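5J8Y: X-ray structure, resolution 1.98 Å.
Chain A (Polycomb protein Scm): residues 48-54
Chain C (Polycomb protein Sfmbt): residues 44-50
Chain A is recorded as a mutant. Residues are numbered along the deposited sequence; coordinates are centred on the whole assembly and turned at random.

Chain A, residues 48-54: EMMMKYM
Chain C 44-50: TKDDIMP

Two helical segments, one from Scm (chain A) and one from Sfmbt (chain C), meet here through their side chains. Their axes come no closer than 12.8 Å, and their N-to-C directions diverge by 53°, with a signed crossing angle of -53°. Such a wide spacing leaves room for long side chains between the backbones. The register is set by two pairs one helical turn apart: the CA atoms of A:Met49 and C:Lys45 lie 9.1 Å apart, and those of A:Tyr53 and C:Met49 lie 8.5 Å apart. The surface buried between them is 291 Å², both sides summed.

Chain A enters already helical at A:Glu48, with phi/psi of -59/-54. This residue is exposed and makes no contact with chain C, but its carbonyl O accepts from A:Lys52 N at 2.9 Å, continuing the helix. A:Met49 (-62/-34) points its CA-to-CB bond toward the partner, and its m, m, m rotamer folds the flexible thioether into a compact shape. Its SD rests 3.9 Å from CD of C:Lys45, whose side chain (m, t, t, m) lays its CD methylene against the sulfur while its NZ is hydrogen-bonded elsewhere in the structure. The CE methyl of A:Met49 lies 3.9 Å from SD of C:Met49, itself m, m, m, so two unbranched, polarizable side chains meet in a buried apolar contact.

A:Met50 (-63/-51; m, t, chi3 -144°) and A:Met51 (-83/-31; m, t, p) are out of reach of chain C. The contact resumes at A:Lys52 (-77/-49). Its all-t side chain is extended, with chi1 at -159°, and carries NZ to 3.1 Å from OD1 of C:Asp46, a hydrogen bond within a salt bridge. Lysine suits this exposed position because its length can span the gap while its charge pairs with the carboxylate.

A:Tyr53 (-110/-16; chi1 -74°, chi2 -54°) combines polar and apolar bonding. Its N donates to A:Met49 O at 3.1 Å, and its CA-to-CB bond points toward chain C. At the ring edge, OH donates a very short hydrogen bond, 2.5 Å, to OD1 of C:Asp46, so that one carboxylate oxygen receives both A:Lys52 and A:Tyr53. The CA-to-CB bond of C:Asp46 points sideways to chain A, but chi1 of -74° and chi2 of -34° bring its end nearer. Over one ring face, CG of C:Met49 sits 3.8 Å from the A:Tyr53 ring centroid and 10° off the normal, a CH-pi contact; SD of C:Met49 is 4.6 Å from that centroid, at an oblique 21°.

The CA-to-CB bond of A:Met54 (-105/-12; m, t, p) points sideways; it makes no contact.

On chain C, C:Thr44 (-97/175; p) caps the helix: its OG1 accepts from C:Asp47 N at 3.3 Å, while C:Thr44 N donates to C:Asp47 OD2 at 2.9 Å. From C:Lys45 to C:Pro50 phi is -54 to -78 and psi -23 to -56; the helix kinks at C:Pro50, whose ring nitrogen has no hydrogen to donate.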

# COMPACT_ATOMS: atom_id res chain seq x y z
N GLU A 48 -5.87 1.13 10.52
CA GLU A 48 -5.80 -0.30 10.69
C GLU A 48 -4.48 -0.89 10.22
O GLU A 48 -3.85 -1.56 10.97
CB GLU A 48 -6.94 -0.99 9.98
CG GLU A 48 -8.29 -0.76 10.59
CD GLU A 48 -8.80 0.67 10.53
OE1 GLU A 48 -8.48 1.42 9.63
OE2 GLU A 48 -9.55 1.01 11.44
N MET A 49 -4.08 -0.63 8.99
CA MET A 49 -2.84 -1.15 8.41
C MET A 49 -1.63 -0.63 9.18
O MET A 49 -0.63 -1.34 9.32
CB MET A 49 -2.73 -0.76 6.93
CG MET A 49 -3.80 -1.37 6.04
SD MET A 49 -3.74 -3.17 5.96
CE MET A 49 -2.26 -3.42 4.99
N MET A 50 -1.72 0.59 9.68
CA MET A 50 -0.64 1.20 10.45
C MET A 50 -0.38 0.44 11.75
O MET A 50 0.76 0.08 12.05
CB MET A 50 -0.97 2.65 10.79
CG MET A 50 -0.91 3.61 9.63
SD MET A 50 -1.18 5.30 10.19
CE MET A 50 -2.10 5.97 8.82
N MET A 51 -1.43 0.21 12.52
CA MET A 51 -1.27 -0.37 13.84
C MET A 51 -1.16 -1.89 13.79
O MET A 51 -0.48 -2.50 14.62
CB MET A 51 -2.44 0.05 14.74
CG MET A 51 -2.44 1.54 15.05
SD MET A 51 -3.79 2.06 16.14
CE MET A 51 -3.39 1.14 17.63
N LYS A 52 -1.81 -2.51 12.81
CA LYS A 52 -1.76 -3.96 12.70
C LYS A 52 -0.43 -4.44 12.11
O LYS A 52 0.20 -5.35 12.65
CB LYS A 52 -2.91 -4.50 11.84
CG LYS A 52 -3.20 -5.97 12.10
CD LYS A 52 -4.24 -6.54 11.16
CE LYS A 52 -4.96 -7.71 11.82
NZ LYS A 52 -5.53 -8.68 10.83
N TYR A 53 -0.03 -3.83 11.00
CA TYR A 53 1.06 -4.33 10.18
C TYR A 53 2.36 -3.51 10.19
O TYR A 53 3.42 -4.00 9.84
CB TYR A 53 0.54 -4.54 8.78
CG TYR A 53 -0.34 -5.76 8.68
CD1 TYR A 53 0.12 -6.99 9.11
CD2 TYR A 53 -1.63 -5.69 8.20
CE1 TYR A 53 -0.67 -8.11 9.05
CE2 TYR A 53 -2.44 -6.80 8.15
CZ TYR A 53 -1.95 -8.02 8.57
OH TYR A 53 -2.74 -9.14 8.52
N MET A 54 2.30 -2.27 10.65
CA MET A 54 3.51 -1.45 10.76
C MET A 54 3.94 -1.34 12.22
O MET A 54 5.05 -0.88 12.52
CB MET A 54 3.29 -0.06 10.15
CG MET A 54 2.93 -0.10 8.68
SD MET A 54 2.77 1.52 7.91
CE MET A 54 4.46 2.12 7.98
N THR C 44 -7.71 -11.13 0.31
CA THR C 44 -7.86 -10.02 1.24
C THR C 44 -6.48 -9.39 1.44
O THR C 44 -5.48 -9.90 0.93
CB THR C 44 -8.41 -10.47 2.60
OG1 THR C 44 -7.44 -11.27 3.28
CG2 THR C 44 -9.70 -11.27 2.43
N LYS C 45 -6.42 -8.30 2.19
CA LYS C 45 -5.14 -7.69 2.51
C LYS C 45 -4.34 -8.62 3.41
O LYS C 45 -3.13 -8.76 3.23
CB LYS C 45 -5.34 -6.33 3.19
CG LYS C 45 -5.96 -5.28 2.29
CD LYS C 45 -6.26 -4.01 3.08
CE LYS C 45 -7.45 -3.25 2.49
NZ LYS C 45 -7.09 -2.51 1.25
N ASP C 46 -5.02 -9.25 4.36
CA ASP C 46 -4.37 -10.21 5.26
C ASP C 46 -3.64 -11.29 4.47
O ASP C 46 -2.60 -11.79 4.90
CB ASP C 46 -5.41 -10.85 6.20
CG ASP C 46 -5.89 -9.91 7.29
OD1 ASP C 46 -5.09 -9.08 7.77
OD2 ASP C 46 -7.07 -10.00 7.68
N ASP C 47 -4.19 -11.65 3.32
CA ASP C 47 -3.59 -12.64 2.43
C ASP C 47 -2.44 -12.02 1.63
O ASP C 47 -1.41 -12.66 1.41
CB ASP C 47 -4.63 -13.21 1.47
CG ASP C 47 -5.84 -13.79 2.18
OD1 ASP C 47 -5.66 -14.42 3.25
OD2 ASP C 47 -6.97 -13.61 1.68
N ILE C 48 -2.65 -10.79 1.20
CA ILE C 48 -1.70 -10.09 0.34
C ILE C 48 -0.41 -9.73 1.09
O ILE C 48 0.65 -9.62 0.48
CB ILE C 48 -2.35 -8.82 -0.26
CG1 ILE C 48 -3.35 -9.23 -1.35
CG2 ILE C 48 -1.31 -7.87 -0.85
CD1 ILE C 48 -4.31 -8.13 -1.76
N MET C 49 -0.53 -9.59 2.40
CA MET C 49 0.59 -9.13 3.22
C MET C 49 1.79 -10.09 3.14
O MET C 49 2.85 -9.69 2.75
CB MET C 49 0.16 -8.89 4.65
CG MET C 49 -0.50 -7.55 4.91
SD MET C 49 0.46 -6.12 4.40
CE MET C 49 1.90 -6.27 5.43
N PRO C 50 1.60 -11.37 3.45
CA PRO C 50 2.72 -12.31 3.34
C PRO C 50 3.16 -12.57 1.90
O PRO C 50 4.32 -12.94 1.69
CB PRO C 50 2.18 -13.59 3.99
CG PRO C 50 0.70 -13.47 3.90
CD PRO C 50 0.40 -12.01 4.03